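Local coordinates for peptide ABC transporter, peptide-binding protein (Thermus thermophilus, PDB 2D5W) that binds oligopeptides, captured with a pentapeptide bound, and probably delivers them to an ABC transporter for uptake, at residues V56-V61 against M83-R88; P98-D103 against D133-T138; A330-L335 against A544-F549. All coordinates share one frame; numbering follows the deposited sequence.

Interaction 1: V56-V61 against M83-R88; sequences VLATEV and MDITIR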
ATOM      1  N   VAL A  56      18.140  -5.025 -11.561  1.00 10.11           N
ATOM      2  CA  VAL A  56      18.537  -5.623 -10.296  1.00 10.25           C
ATOM      3  C   VAL A  56      18.819  -7.092 -10.613  1.00  9.76           C
ATOM      4  O   VAL A  56      19.953  -7.423 -10.960  1.00 11.16           O
ATOM      5  CB  VAL A  56      17.457  -5.450  -9.197  1.00 10.26           C
ATOM      6  CG1 VAL A  56      17.923  -6.107  -7.898  1.00 11.27           C
ATOM      7  CG2 VAL A  56      17.209  -3.958  -8.959  1.00 12.28           C
ATOM      8  N   LEU A  57      17.825  -7.973 -10.545  1.00 10.04           N
ATOM      9  CA  LEU A  57      18.099  -9.370 -10.870  1.00 10.05           C
ATOM     10  C   LEU A  57      18.049  -9.662 -12.370  1.00 10.08           C
ATOM     11  O   LEU A  57      18.414 -10.758 -12.799  1.00 11.44           O
ATOM     12  CB  LEU A  57      17.164 -10.308 -10.102  1.00 11.75           C
ATOM     13  CG  LEU A  57      17.384 -10.300  -8.584  1.00 13.01           C
ATOM     14  CD1 LEU A  57      16.548 -11.392  -7.939  1.00 14.46           C
ATOM     15  CD2 LEU A  57      18.860 -10.508  -8.268  1.00 14.16           C
ATOM     16  N   ALA A  58      17.595  -8.690 -13.159  1.00 10.43           N
ATOM     17  CA  ALA A  58      17.562  -8.827 -14.616  1.00 10.48           C
ATOM     18  C   ALA A  58      18.840  -8.169 -15.144  1.00 10.68           C
ATOM     19  O   ALA A  58      19.441  -7.339 -14.463  1.00 11.18           O
ATOM     20  CB  ALA A  58      16.335  -8.134 -15.191  1.00 12.50           C
ATOM     21  N   THR A  59      19.248  -8.529 -16.357  1.00 11.32           N
ATOM     22  CA  THR A  59      20.475  -7.989 -16.942  1.00 11.37           C
ATOM     23  C   THR A  59      20.400  -6.538 -17.396  1.00 12.43           C
ATOM     24  O   THR A  59      21.401  -5.821 -17.358  1.00 13.41           O
ATOM     25  CB  THR A  59      20.920  -8.814 -18.153  1.00 11.84           C
ATOM     26  OG1 THR A  59      19.887  -8.783 -19.144  1.00 12.55           O
ATOM     27  CG2 THR A  59      21.199 -10.257 -17.750  1.00 12.99           C
ATOM     28  N   GLU A  60      19.227  -6.108 -17.844  1.00 12.22           N
ATOM     29  CA  GLU A  60      19.075  -4.741 -18.310  1.00 13.12           C
ATOM     30  C   GLU A  60      17.617  -4.348 -18.460  1.00 12.12           C
ATOM     31  O   GLU A  60      16.739  -5.196 -18.627  1.00 12.01           O
ATOM     32  CB  GLU A  60      19.801  -4.552 -19.649  1.00 18.37           C
ATOM     33  CG  GLU A  60      19.276  -5.413 -20.780  1.00 20.91           C
ATOM     34  CD  GLU A  60      19.988  -5.144 -22.097  1.00 23.52           C
ATOM     35  OE1 GLU A  60      19.659  -5.811 -23.098  1.00 23.50           O
ATOM     36  OE2 GLU A  60      20.877  -4.267 -22.132  1.00 26.01           O
ATOM     37  N   VAL A  61      17.366  -3.048 -18.388  1.00 11.01           N
ATOM     38  CA  VAL A  61      16.016  -2.524 -18.524  1.00 11.55           C
ATOM     39  C   VAL A  61      15.580  -2.614 -19.983  1.00 11.40           C
ATOM     40  O   VAL A  61      16.292  -2.164 -20.881  1.00 12.66           O
ATOM     41  CB  VAL A  61      15.953  -1.051 -18.072  1.00 11.58           C
ATOM     42  CG1 VAL A  61      14.558  -0.497 -18.288  1.00 13.50           C
ATOM     43  CG2 VAL A  61      16.343  -0.942 -16.605  1.00 14.03           C
ATOM     44  N   MET A  83       7.465  -7.411 -23.340  1.00 12.07           N
ATOM     45  CA  MET A  83       8.650  -6.981 -22.617  1.00 11.55           C
ATOM     46  C   MET A  83       9.585  -8.157 -22.341  1.00 10.91           C
ATOM     47  O   MET A  83       9.256  -9.040 -21.548  1.00 10.85           O
ATOM     48  CB  MET A  83       8.209  -6.345 -21.302  1.00 13.07           C
ATOM     49  CG  MET A  83       9.329  -5.947 -20.376  1.00 13.80           C
ATOM     50  SD  MET A  83       8.658  -5.457 -18.786  1.00 18.37           S
ATOM     51  CE  MET A  83       8.010  -3.922 -19.244  1.00 14.95           C
ATOM     52  N   ASP A  84      10.747  -8.157 -22.989  1.00 10.65           N
ATOM     53  CA  ASP A  84      11.730  -9.230 -22.830  1.00 10.81           C
ATOM     54  C   ASP A  84      12.656  -8.993 -21.647  1.00 11.75           C
ATOM     55  O   ASP A  84      13.364  -7.986 -21.590  1.00 13.02           O
ATOM     56  CB  ASP A  84      12.602  -9.361 -24.081  1.00 12.46           C
ATOM     57  CG  ASP A  84      11.820  -9.762 -25.314  1.00 13.48           C
ATOM     58  OD1 ASP A  84      12.379  -9.608 -26.422  1.00 15.80           O
ATOM     59  OD2 ASP A  84      10.673 -10.235 -25.191  1.00 13.45           O
ATOM     60  N   ILE A  85      12.666  -9.944 -20.722  1.00 10.59           N
ATOM     61  CA  ILE A  85      13.513  -9.862 -19.541  1.00 10.75           C
ATOM     62  C   ILE A  85      14.468 -11.046 -19.506  1.00 10.05           C
ATOM     63  O   ILE A  85      14.072 -12.178 -19.781  1.00 10.99           O
ATOM     64  CB  ILE A  85      12.661  -9.874 -18.254  1.00 11.04           C
ATOM     65  CG1 ILE A  85      11.742  -8.651 -18.242  1.00 14.34           C
ATOM     66  CG2 ILE A  85      13.564  -9.909 -17.019  1.00 12.24           C
ATOM     67  CD1 ILE A  85      10.816  -8.575 -17.051  1.00 17.62           C
ATOM     68  N   THR A  86      15.730 -10.770 -19.189  1.00  9.99           N
ATOM     69  CA  THR A  86      16.739 -11.814 -19.076  1.00 10.63           C
ATOM     70  C   THR A  86      17.201 -11.840 -17.623  1.00  9.85           C
ATOM     71  O   THR A  86      17.685 -10.837 -17.100  1.00  9.99           O
ATOM     72  CB  THR A  86      17.961 -11.536 -19.981  1.00 11.72           C
ATOM     73  OG1 THR A  86      17.541 -11.445 -21.348  1.00 12.40           O
ATOM     74  CG2 THR A  86      18.984 -12.656 -19.852  1.00 12.89           C
ATOM     75  N   ILE A  87      17.034 -12.983 -16.970  1.00  9.09           N
ATOM     76  CA  ILE A  87      17.449 -13.133 -15.579  1.00  9.87           C
ATOM     77  C   ILE A  87      18.969 -13.287 -15.539  1.00 10.03           C
ATOM     78  O   ILE A  87      19.533 -14.047 -16.323  1.00 10.31           O
ATOM     79  CB  ILE A  87      16.803 -14.386 -14.940  1.00  9.34           C
ATOM     80  CG1 ILE A  87      15.276 -14.294 -15.028  1.00 10.71           C
ATOM     81  CG2 ILE A  87      17.257 -14.522 -13.487  1.00 10.27           C
ATOM     82  CD1 ILE A  87      14.554 -15.538 -14.539  1.00 11.13           C
ATOM     83  N   ARG A  88      19.635 -12.559 -14.644  1.00 10.14           N
ATOM     84  CA  ARG A  88      21.089 -12.658 -14.522  1.00 10.76           C
ATOM     85  C   ARG A  88      21.494 -14.101 -14.248  1.00 11.86           C
ATOM     86  O   ARG A  88      20.795 -14.829 -13.548  1.00 11.19           O
ATOM     87  CB  ARG A  88      21.601 -11.787 -13.373  1.00 11.99           C
ATOM     88  CG  ARG A  88      21.567 -10.295 -13.629  1.00 13.66           C
ATOM     89  CD  ARG A  88      22.075  -9.525 -12.416  1.00 14.34           C
ATOM     90  NE  ARG A  88      23.415  -9.953 -12.020  1.00 13.63           N
ATOM     91  CZ  ARG A  88      24.435  -9.126 -11.813  1.00 15.91           C
ATOM     92  NH1 ARG A  88      25.617  -9.607 -11.455  1.00 17.23           N
ATOM     93  NH2 ARG A  88      24.276  -7.819 -11.973  1.00 18.62           N
TER
HETATM   94  O   HOH W   1      21.918  -6.109 -12.387  1.00 18.46           O
HETATM   95  O   HOH W   2      17.007  -8.069 -19.008  1.00 12.20           O

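Interaction 2: P98-D103 against D133-T138; sequences PITTED and DARNFT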
ATOM      1  N   PRO A  98      19.207 -21.784  -8.193  1.00 11.96           N
ATOM      2  CA  PRO A  98      19.109 -20.687  -9.156  1.00 12.09           C
ATOM      3  C   PRO A  98      17.706 -20.105  -9.285  1.00 10.25           C
ATOM      4  O   PRO A  98      16.713 -20.802  -9.087  1.00 11.04           O
ATOM      5  CB  PRO A  98      19.565 -21.339 -10.458  1.00 12.41           C
ATOM      6  CG  PRO A  98      19.026 -22.730 -10.316  1.00 14.09           C
ATOM      7  CD  PRO A  98      19.398 -23.072  -8.884  1.00 13.76           C
ATOM      8  N   ILE A  99      17.639 -18.815  -9.597  1.00 10.15           N
ATOM      9  CA  ILE A  99      16.357 -18.171  -9.837  1.00 10.19           C
ATOM     10  C   ILE A  99      16.196 -18.329 -11.350  1.00 10.47           C
ATOM     11  O   ILE A  99      17.053 -17.891 -12.121  1.00 11.22           O
ATOM     12  CB  ILE A  99      16.378 -16.684  -9.434  1.00  9.68           C
ATOM     13  CG1 ILE A  99      16.443 -16.574  -7.904  1.00 10.11           C
ATOM     14  CG2 ILE A  99      15.142 -15.980  -9.983  1.00 11.15           C
ATOM     15  CD1 ILE A  99      16.618 -15.165  -7.373  1.00  9.87           C
ATOM     16  N   THR A 100      15.114 -18.973 -11.769  1.00 10.24           N
ATOM     17  CA  THR A 100      14.895 -19.244 -13.189  1.00  9.99           C
ATOM     18  C   THR A 100      13.490 -18.890 -13.638  1.00  9.31           C
ATOM     19  O   THR A 100      12.652 -18.468 -12.837  1.00  9.99           O
ATOM     20  CB  THR A 100      15.091 -20.741 -13.497  1.00 10.58           C
ATOM     21  OG1 THR A 100      13.970 -21.470 -12.982  1.00 12.02           O
ATOM     22  CG2 THR A 100      16.369 -21.268 -12.854  1.00 11.60           C
ATOM     23  N   THR A 101      13.226 -19.094 -14.923  1.00  9.15           N
ATOM     24  CA  THR A 101      11.912 -18.803 -15.460  1.00  9.92           C
ATOM     25  C   THR A 101      10.861 -19.773 -14.923  1.00 10.08           C
ATOM     26  O   THR A 101       9.670 -19.558 -15.116  1.00 10.38           O
ATOM     27  CB  THR A 101      11.923 -18.806 -17.005  1.00  9.88           C
ATOM     28  OG1 THR A 101      12.535 -20.008 -17.484  1.00 10.57           O
ATOM     29  CG2 THR A 101      12.702 -17.605 -17.532  1.00 10.40           C
ATOM     30  N   GLU A 102      11.284 -20.845 -14.251  1.00 10.01           N
ATOM     31  CA  GLU A 102      10.302 -21.753 -13.667  1.00 10.76           C
ATOM     32  C   GLU A 102       9.655 -21.025 -12.485  1.00  9.93           C
ATOM     33  O   GLU A 102       8.483 -21.243 -12.176  1.00 10.40           O
ATOM     34  CB  GLU A 102      10.956 -23.058 -13.204  1.00 12.34           C
ATOM     35  CG  GLU A 102      11.575 -23.840 -14.348  1.00 14.80           C
ATOM     36  CD  GLU A 102      11.881 -25.281 -13.997  1.00 16.61           C
ATOM     37  OE1 GLU A 102      12.769 -25.862 -14.653  1.00 17.98           O
ATOM     38  OE2 GLU A 102      11.232 -25.836 -13.088  1.00 18.06           O
ATOM     39  N   ASP A 103      10.422 -20.145 -11.844  1.00  9.17           N
ATOM     40  CA  ASP A 103       9.922 -19.353 -10.726  1.00  9.01           C
ATOM     41  C   ASP A 103       8.930 -18.313 -11.254  1.00  9.01           C
ATOM     42  O   ASP A 103       7.997 -17.916 -10.552  1.00  9.38           O
ATOM     43  CB  ASP A 103      11.091 -18.668 -10.014  1.00  9.44           C
ATOM     44  CG  ASP A 103      12.018 -19.661  -9.336  1.00  8.83           C
ATOM     45  OD1 ASP A 103      13.253 -19.464  -9.388  1.00 10.27           O
ATOM     46  OD2 ASP A 103      11.503 -20.631  -8.742  1.00  9.93           O
ATOM     47  N   ASP A 133      13.622 -19.707 -22.425  1.00 12.93           N
ATOM     48  CA  ASP A 133      14.565 -20.670 -21.866  1.00 12.57           C
ATOM     49  C   ASP A 133      14.633 -20.456 -20.357  1.00 12.49           C
ATOM     50  O   ASP A 133      13.822 -19.712 -19.803  1.00 12.17           O
ATOM     51  CB  ASP A 133      15.953 -20.538 -22.519  1.00 13.62           C
ATOM     52  CG  ASP A 133      16.501 -19.129 -22.472  1.00 14.57           C
ATOM     53  OD1 ASP A 133      16.632 -18.572 -21.364  1.00 14.23           O
ATOM     54  OD2 ASP A 133      16.813 -18.578 -23.551  1.00 17.39           O
ATOM     55  N   ALA A 134      15.593 -21.090 -19.694  1.00 11.25           N
ATOM     56  CA  ALA A 134      15.707 -20.982 -18.244  1.00 11.14           C
ATOM     57  C   ALA A 134      15.890 -19.571 -17.695  1.00 11.38           C
ATOM     58  O   ALA A 134      15.589 -19.320 -16.525  1.00 12.42           O
ATOM     59  CB  ALA A 134      16.834 -21.880 -17.745  1.00 11.65           C
ATOM     60  N   ARG A 135      16.369 -18.643 -18.516  1.00 11.40           N
ATOM     61  CA  ARG A 135      16.575 -17.287 -18.026  1.00 12.10           C
ATOM     62  C   ARG A 135      16.004 -16.169 -18.887  1.00 11.46           C
ATOM     63  O   ARG A 135      16.193 -14.993 -18.589  1.00 16.04           O
ATOM     64  CB  ARG A 135      18.064 -17.062 -17.755  1.00 13.61           C
ATOM     65  CG  ARG A 135      18.548 -17.938 -16.604  1.00 14.59           C
ATOM     66  CD  ARG A 135      20.001 -17.739 -16.231  1.00 17.26           C
ATOM     67  NE  ARG A 135      20.307 -18.473 -15.004  1.00 18.63           N
ATOM     68  CZ  ARG A 135      20.295 -19.798 -14.891  1.00 19.79           C
ATOM     69  NH1 ARG A 135      20.577 -20.364 -13.724  1.00 19.94           N
ATOM     70  NH2 ARG A 135      20.024 -20.562 -15.940  1.00 20.52           N
ATOM     71  N   ASN A 136      15.287 -16.531 -19.942  1.00 10.92           N
ATOM     72  CA  ASN A 136      14.675 -15.540 -20.816  1.00 10.65           C
ATOM     73  C   ASN A 136      13.169 -15.718 -20.861  1.00  9.92           C
ATOM     74  O   ASN A 136      12.672 -16.816 -21.127  1.00 10.62           O
ATOM     75  CB  ASN A 136      15.231 -15.656 -22.239  1.00 11.90           C
ATOM     76  CG  ASN A 136      16.576 -14.986 -22.399  1.00 13.88           C
ATOM     77  OD1 ASN A 136      16.687 -13.765 -22.297  1.00 14.60           O
ATOM     78  ND2 ASN A 136      17.609 -15.780 -22.655  1.00 18.47           N
ATOM     79  N   PHE A 137      12.443 -14.640 -20.571  1.00 10.49           N
ATOM     80  CA  PHE A 137      10.990 -14.670 -20.638  1.00  9.98           C
ATOM     81  C   PHE A 137      10.459 -13.341 -21.152  1.00 10.05           C
ATOM     82  O   PHE A 137      11.174 -12.335 -21.173  1.00 10.96           O
ATOM     83  CB  PHE A 137      10.352 -15.014 -19.281  1.00 10.44           C
ATOM     84  CG  PHE A 137      10.544 -13.969 -18.212  1.00 10.13           C
ATOM     85  CD1 PHE A 137      11.733 -13.891 -17.490  1.00 10.60           C
ATOM     86  CD2 PHE A 137       9.508 -13.100 -17.889  1.00 10.65           C
ATOM     87  CE1 PHE A 137      11.878 -12.965 -16.457  1.00 11.16           C
ATOM     88  CE2 PHE A 137       9.642 -12.172 -16.862  1.00 11.45           C
ATOM     89  CZ  PHE A 137      10.827 -12.106 -16.143  1.00 10.46           C
ATOM     90  N   THR A 138       9.202 -13.352 -21.575  1.00  9.58           N
ATOM     91  CA  THR A 138       8.566 -12.159 -22.105  1.00 11.18           C
ATOM     92  C   THR A 138       7.227 -11.935 -21.427  1.00 10.82           C
ATOM     93  O   THR A 138       6.402 -12.844 -21.347  1.00 11.83           O
ATOM     94  CB  THR A 138       8.324 -12.292 -23.624  1.00 10.73           C
ATOM     95  OG1 THR A 138       9.576 -12.501 -24.287  1.00 13.21           O
ATOM     96  CG2 THR A 138       7.667 -11.039 -24.180  1.00 11.93           C
TER
HETATM   97  O   HOH W   3      19.751 -17.455 -12.627  1.00 20.13           O

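Interaction 3: A330-L335 against A544-F549; sequences AILHAL and ALPLYF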
ATOM      1  N   ALA A 330     -22.388  15.564   4.214  1.00 10.28           N
ATOM      2  CA  ALA A 330     -22.697  16.137   5.521  1.00 10.14           C
ATOM      3  C   ALA A 330     -21.564  15.863   6.499  1.00 10.42           C
ATOM      4  O   ALA A 330     -21.111  16.762   7.210  1.00 11.36           O
ATOM      5  CB  ALA A 330     -24.003  15.551   6.055  1.00 11.16           C
ATOM      6  N   ILE A 331     -21.107  14.617   6.543  1.00  9.79           N
ATOM      7  CA  ILE A 331     -20.025  14.265   7.448  1.00 10.18           C
ATOM      8  C   ILE A 331     -18.772  15.079   7.139  1.00  9.58           C
ATOM      9  O   ILE A 331     -18.135  15.606   8.051  1.00 10.02           O
ATOM     10  CB  ILE A 331     -19.696  12.754   7.377  1.00  9.91           C
ATOM     11  CG1 ILE A 331     -20.875  11.940   7.927  1.00 10.43           C
ATOM     12  CG2 ILE A 331     -18.428  12.451   8.182  1.00 10.56           C
ATOM     13  CD1 ILE A 331     -20.733  10.436   7.742  1.00 12.56           C
ATOM     14  N   LEU A 332     -18.425  15.207   5.860  1.00  9.43           N
ATOM     15  CA  LEU A 332     -17.223  15.957   5.510  1.00  9.49           C
ATOM     16  C   LEU A 332     -17.322  17.425   5.923  1.00  9.84           C
ATOM     17  O   LEU A 332     -16.332  18.015   6.365  1.00 10.10           O
ATOM     18  CB  LEU A 332     -16.919  15.835   4.010  1.00  9.84           C
ATOM     19  CG  LEU A 332     -15.524  16.324   3.587  1.00  9.09           C
ATOM     20  CD1 LEU A 332     -14.451  15.643   4.434  1.00 10.84           C
ATOM     21  CD2 LEU A 332     -15.299  16.041   2.108  1.00 10.36           C
ATOM     22  N   HIS A 333     -18.506  18.018   5.777  1.00 10.07           N
ATOM     23  CA  HIS A 333     -18.705  19.413   6.177  1.00 10.55           C
ATOM     24  C   HIS A 333     -18.534  19.563   7.690  1.00 10.39           C
ATOM     25  O   HIS A 333     -18.285  20.664   8.188  1.00 11.53           O
ATOM     26  CB  HIS A 333     -20.109  19.909   5.795  1.00 11.35           C
ATOM     27  CG  HIS A 333     -20.230  20.393   4.383  1.00 11.41           C
ATOM     28  ND1 HIS A 333     -19.419  21.373   3.855  1.00 12.40           N
ATOM     29  CD2 HIS A 333     -21.111  20.069   3.405  1.00 11.82           C
ATOM     30  CE1 HIS A 333     -19.795  21.635   2.614  1.00 12.28           C
ATOM     31  NE2 HIS A 333     -20.821  20.857   2.319  1.00 12.89           N
ATOM     32  N   ALA A 334     -18.676  18.457   8.418  1.00  9.48           N
ATOM     33  CA  ALA A 334     -18.537  18.476   9.871  1.00 10.38           C
ATOM     34  C   ALA A 334     -17.117  18.163  10.340  1.00 10.75           C
ATOM     35  O   ALA A 334     -16.840  18.194  11.536  1.00 11.78           O
ATOM     36  CB  ALA A 334     -19.521  17.500  10.499  1.00 10.92           C
ATOM     37  N   LEU A 335     -16.227  17.842   9.404  1.00 10.37           N
ATOM     38  CA  LEU A 335     -14.837  17.549   9.743  1.00  9.99           C
ATOM     39  C   LEU A 335     -14.023  18.816   9.502  1.00 10.04           C
ATOM     40  O   LEU A 335     -13.879  19.264   8.364  1.00 10.74           O
ATOM     41  CB  LEU A 335     -14.294  16.408   8.876  1.00 10.18           C
ATOM     42  CG  LEU A 335     -15.072  15.087   8.909  1.00  9.80           C
ATOM     43  CD1 LEU A 335     -14.277  14.017   8.175  1.00 11.01           C
ATOM     44  CD2 LEU A 335     -15.324  14.655  10.348  1.00 10.59           C
ATOM     45  N   ALA A 544     -15.220   8.156  -0.495  1.00  9.34           N
ATOM     46  CA  ALA A 544     -14.366   8.112   0.689  1.00  8.99           C
ATOM     47  C   ALA A 544     -14.161   9.579   1.044  1.00  9.22           C
ATOM     48  O   ALA A 544     -14.325  10.451   0.189  1.00  9.80           O
ATOM     49  CB  ALA A 544     -13.028   7.447   0.383  1.00 10.00           C
ATOM     50  N   LEU A 545     -13.817   9.861   2.295  1.00  8.74           N
ATOM     51  CA  LEU A 545     -13.610  11.239   2.716  1.00  8.77           C
ATOM     52  C   LEU A 545     -12.123  11.552   2.705  1.00  8.72           C
ATOM     53  O   LEU A 545     -11.350  10.960   3.458  1.00  8.93           O
ATOM     54  CB  LEU A 545     -14.179  11.457   4.120  1.00  9.31           C
ATOM     55  CG  LEU A 545     -15.615  10.969   4.345  1.00  9.85           C
ATOM     56  CD1 LEU A 545     -16.061  11.325   5.755  1.00 10.81           C
ATOM     57  CD2 LEU A 545     -16.547  11.601   3.323  1.00 11.96           C
ATOM     58  N   PRO A 546     -11.697  12.475   1.832  1.00  7.90           N
ATOM     59  CA  PRO A 546     -10.272  12.812   1.786  1.00  8.09           C
ATOM     60  C   PRO A 546      -9.905  13.682   2.982  1.00  8.01           C
ATOM     61  O   PRO A 546     -10.656  14.590   3.338  1.00  9.52           O
ATOM     62  CB  PRO A 546     -10.146  13.556   0.461  1.00  7.90           C
ATOM     63  CG  PRO A 546     -11.460  14.299   0.380  1.00  9.34           C
ATOM     64  CD  PRO A 546     -12.475  13.280   0.867  1.00  9.12           C
ATOM     65  N   LEU A 547      -8.769  13.399   3.614  1.00  7.90           N
ATOM     66  CA  LEU A 547      -8.350  14.202   4.759  1.00  8.45           C
ATOM     67  C   LEU A 547      -7.150  15.086   4.417  1.00  8.89           C
ATOM     68  O   LEU A 547      -7.290  16.303   4.315  1.00  9.30           O
ATOM     69  CB  LEU A 547      -8.050  13.311   5.974  1.00  9.24           C
ATOM     70  CG  LEU A 547      -9.259  12.556   6.550  1.00  8.29           C
ATOM     71  CD1 LEU A 547      -8.838  11.816   7.812  1.00  9.14           C
ATOM     72  CD2 LEU A 547     -10.398  13.527   6.859  1.00 10.20           C
ATOM     73  N   TYR A 548      -5.975  14.490   4.232  1.00  8.26           N
ATOM     74  CA  TYR A 548      -4.788  15.267   3.888  1.00  8.64           C
ATOM     75  C   TYR A 548      -3.712  14.424   3.218  1.00  8.91           C
ATOM     76  O   TYR A 548      -3.721  13.195   3.314  1.00  8.71           O
ATOM     77  CB  TYR A 548      -4.208  15.966   5.133  1.00  8.63           C
ATOM     78  CG  TYR A 548      -3.944  15.075   6.332  1.00  8.53           C
ATOM     79  CD1 TYR A 548      -4.918  14.875   7.315  1.00  9.38           C
ATOM     80  CD2 TYR A 548      -2.709  14.450   6.498  1.00  9.01           C
ATOM     81  CE1 TYR A 548      -4.659  14.074   8.433  1.00  9.00           C
ATOM     82  CE2 TYR A 548      -2.445  13.650   7.607  1.00  9.12           C
ATOM     83  CZ  TYR A 548      -3.418  13.466   8.568  1.00  8.81           C
ATOM     84  OH  TYR A 548      -3.137  12.677   9.661  1.00 10.12           O
ATOM     85  N   PHE A 549      -2.797  15.092   2.520  1.00  8.90           N
ATOM     86  CA  PHE A 549      -1.689  14.420   1.845  1.00  8.88           C
ATOM     87  C   PHE A 549      -0.488  14.483   2.781  1.00  9.01           C
ATOM     88  O   PHE A 549      -0.173  15.536   3.334  1.00 10.55           O
ATOM     89  CB  PHE A 549      -1.362  15.105   0.516  1.00  9.59           C
ATOM     90  CG  PHE A 549      -2.467  15.015  -0.502  1.00  9.83           C
ATOM     91  CD1 PHE A 549      -2.906  13.780  -0.965  1.00 10.80           C
ATOM     92  CD2 PHE A 549      -3.054  16.168  -1.009  1.00 11.61           C
ATOM     93  CE1 PHE A 549      -3.919  13.698  -1.923  1.00 12.65           C
ATOM     94  CE2 PHE A 549      -4.063  16.094  -1.965  1.00 12.62           C
ATOM     95  CZ  PHE A 549      -4.494  14.860  -2.422  1.00 11.48           C
TER

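Interaction 1: V56-V61 against M83-R88
Thr59 N donates to Thr86 O at 2.9 Å, and Arg88 N donates to Leu57 O, also at 2.9 Å. Between the two bonds, Ala58 CA points a C-H at Thr86 O from 3.2 Å, and Ala58 CB rests on Ile85 CG2. Thr59 lays its branches obliquely against Thr86: OG1, set between the backbone N and the carbonyl carbon (chi1 60°), sits 3.5 Å from Thr86 CB, and CG2 lies 3.9 Å from Thr86 CG2. The flanking bonds make Ala58 and Ile87 a non-hydrogen-bonded antiparallel pair, a single beta bridge joining the loop after strand 53-55 to the residues that leave strand 78-86. The aliphatic part of Arg88 passes beside the loop carbonyls, its CD 3.3 Å from Val56 O. Water 1, in the guanidinium plane at its edge, accepts from Arg88 NH2 and donates to Val56 O, while water 2 accepts from both Glu60 N and Thr86 N. Further out, Asp90 forms a salt bridge with Arg88 NE, and Thr86 OG1 is hydrogen-bonded to Asn136 and Arg68. Ile85 and Ile87 both touch Phe137 of the adjacent strand 136-141.

Interaction 2: P98-D103 against D133-T138
Thr101 gives two hydrogen bonds to consecutive carbonyls of the facing turn, its backbone N to Ala134 O at 2.9 Å and its OG1 to Asp133 O at 2.7 Å. Neither carbonyl is met in its own plane: Thr101 N lies above that of Ala134, and Thr101 OG1 is tilted 30° from that of Asp133. With OG1 between the backbone N and the carbonyl carbon (chi1 51°), CG2 stands beside the backbone N and packs 3.8 Å from Phe137 CD1. An alanine here would lack OG1 and CG2, would probably leave Asp133 O without this donor, and would probably open a gap beside Phe137 CD1. Thr100 CB also approaches Ala134 O, at 3.4 Å. Farther along, the Arg135 chain is extended from CG to NE; at its end NH1 lies 3.6 Å from Pro98 CB, and water 3 accepts from Arg135 NE and lies 2.8 Å from Ile99 O, to which it may donate. The turn is itself fixed by Asp133: OD1 accepts from Arg135 N through its anti lone pair, closing an Asx turn, and OD2 takes Asn136 ND2 on its syn lone pair, while Asn136 OD1 is bonded to Thr86. On the other segment Thr100 OG1 accepts from Glu102 N at 3.0 Å, and Thr100 N donates to Asp103 OD1, which also meets Trp93 NE1. These reciprocal bonds form a capping box, so the contact seats the capped N terminus of helix 101-112 on an Asx turn that leads into sheet strand 136-141.

Interaction 3: A330-L335 against A544-F549
Ile331 CG2 and Leu545 CD1 meet at 3.6 Å, the closest approach between segments 330-335 and 544-549. The two side chains cross at about a right angle. Ile331 CG2 stands anti to the backbone N (CG1 at chi1 -67°), a placement that turns this methyl to the strand. This pair is the tight part of the contact; the remaining approaches are longer. Leu335, four residues further on and past the end of the helix, brings its CD1 to the same Leu545 methyl at 4.0 Å, again crossing at about a right angle, and Leu545 CD1 is thus held by two branched side chains. Leu332 spreads its two methyls over the next strand residue: CD2 lies 4.1 Å from Pro546 CD, and CD1 is equally far from Pro546 O. Leu332 CD1 also lies 4.2 Å from Leu545 CB. Leu335 CD1 reaches Leu547 CD2 as well, obliquely and at 4.1 Å. The backbones part in the same direction, from 6.6 Å between the CA atoms of Leu332 and Leu545 to 8.8 Å between those of Leu335 and Leu547. No solvent side relieves the looser end, since all six touching residues are buried. Arg337, from the next helix, donates to Pro546 O and touches Leu332 and Leu547. Within the sheet the strand pairs antiparallel with strand 293-308, where Leu547 and Tyr548 both face Glu304 in a classic beta bulge. The helix end therefore packs on a bulged strand of the mixed sheet. No hydrogen bond crosses between the segments, so their contact with each other rests on close fit and the burial of aliphatic surface, without the directional bonds that would fix an exact register.

Overall arrangement
From the N terminus, interaction 1 comes first, closing the stretch from the loop after strand 53-55 through the hairpin of strands 69-75 and 78-86. Interaction 2 opens only after it, and closes a loop through helix 101-112, helix 121-126 and strand 127-131. The two are in series, neither nested nor crossed, yet they touch: strands 78-86 and 136-141 are sheet neighbours, and Ile87 packs against Ile99 and Thr100. Interaction 3 follows much later and spans 208 intervening residues. It lies on the opposite side of the chain's centre, about 44 Å from interaction 1 and 48 Å from interaction 2 between centres, and ties helix 325-333 to a different sheet.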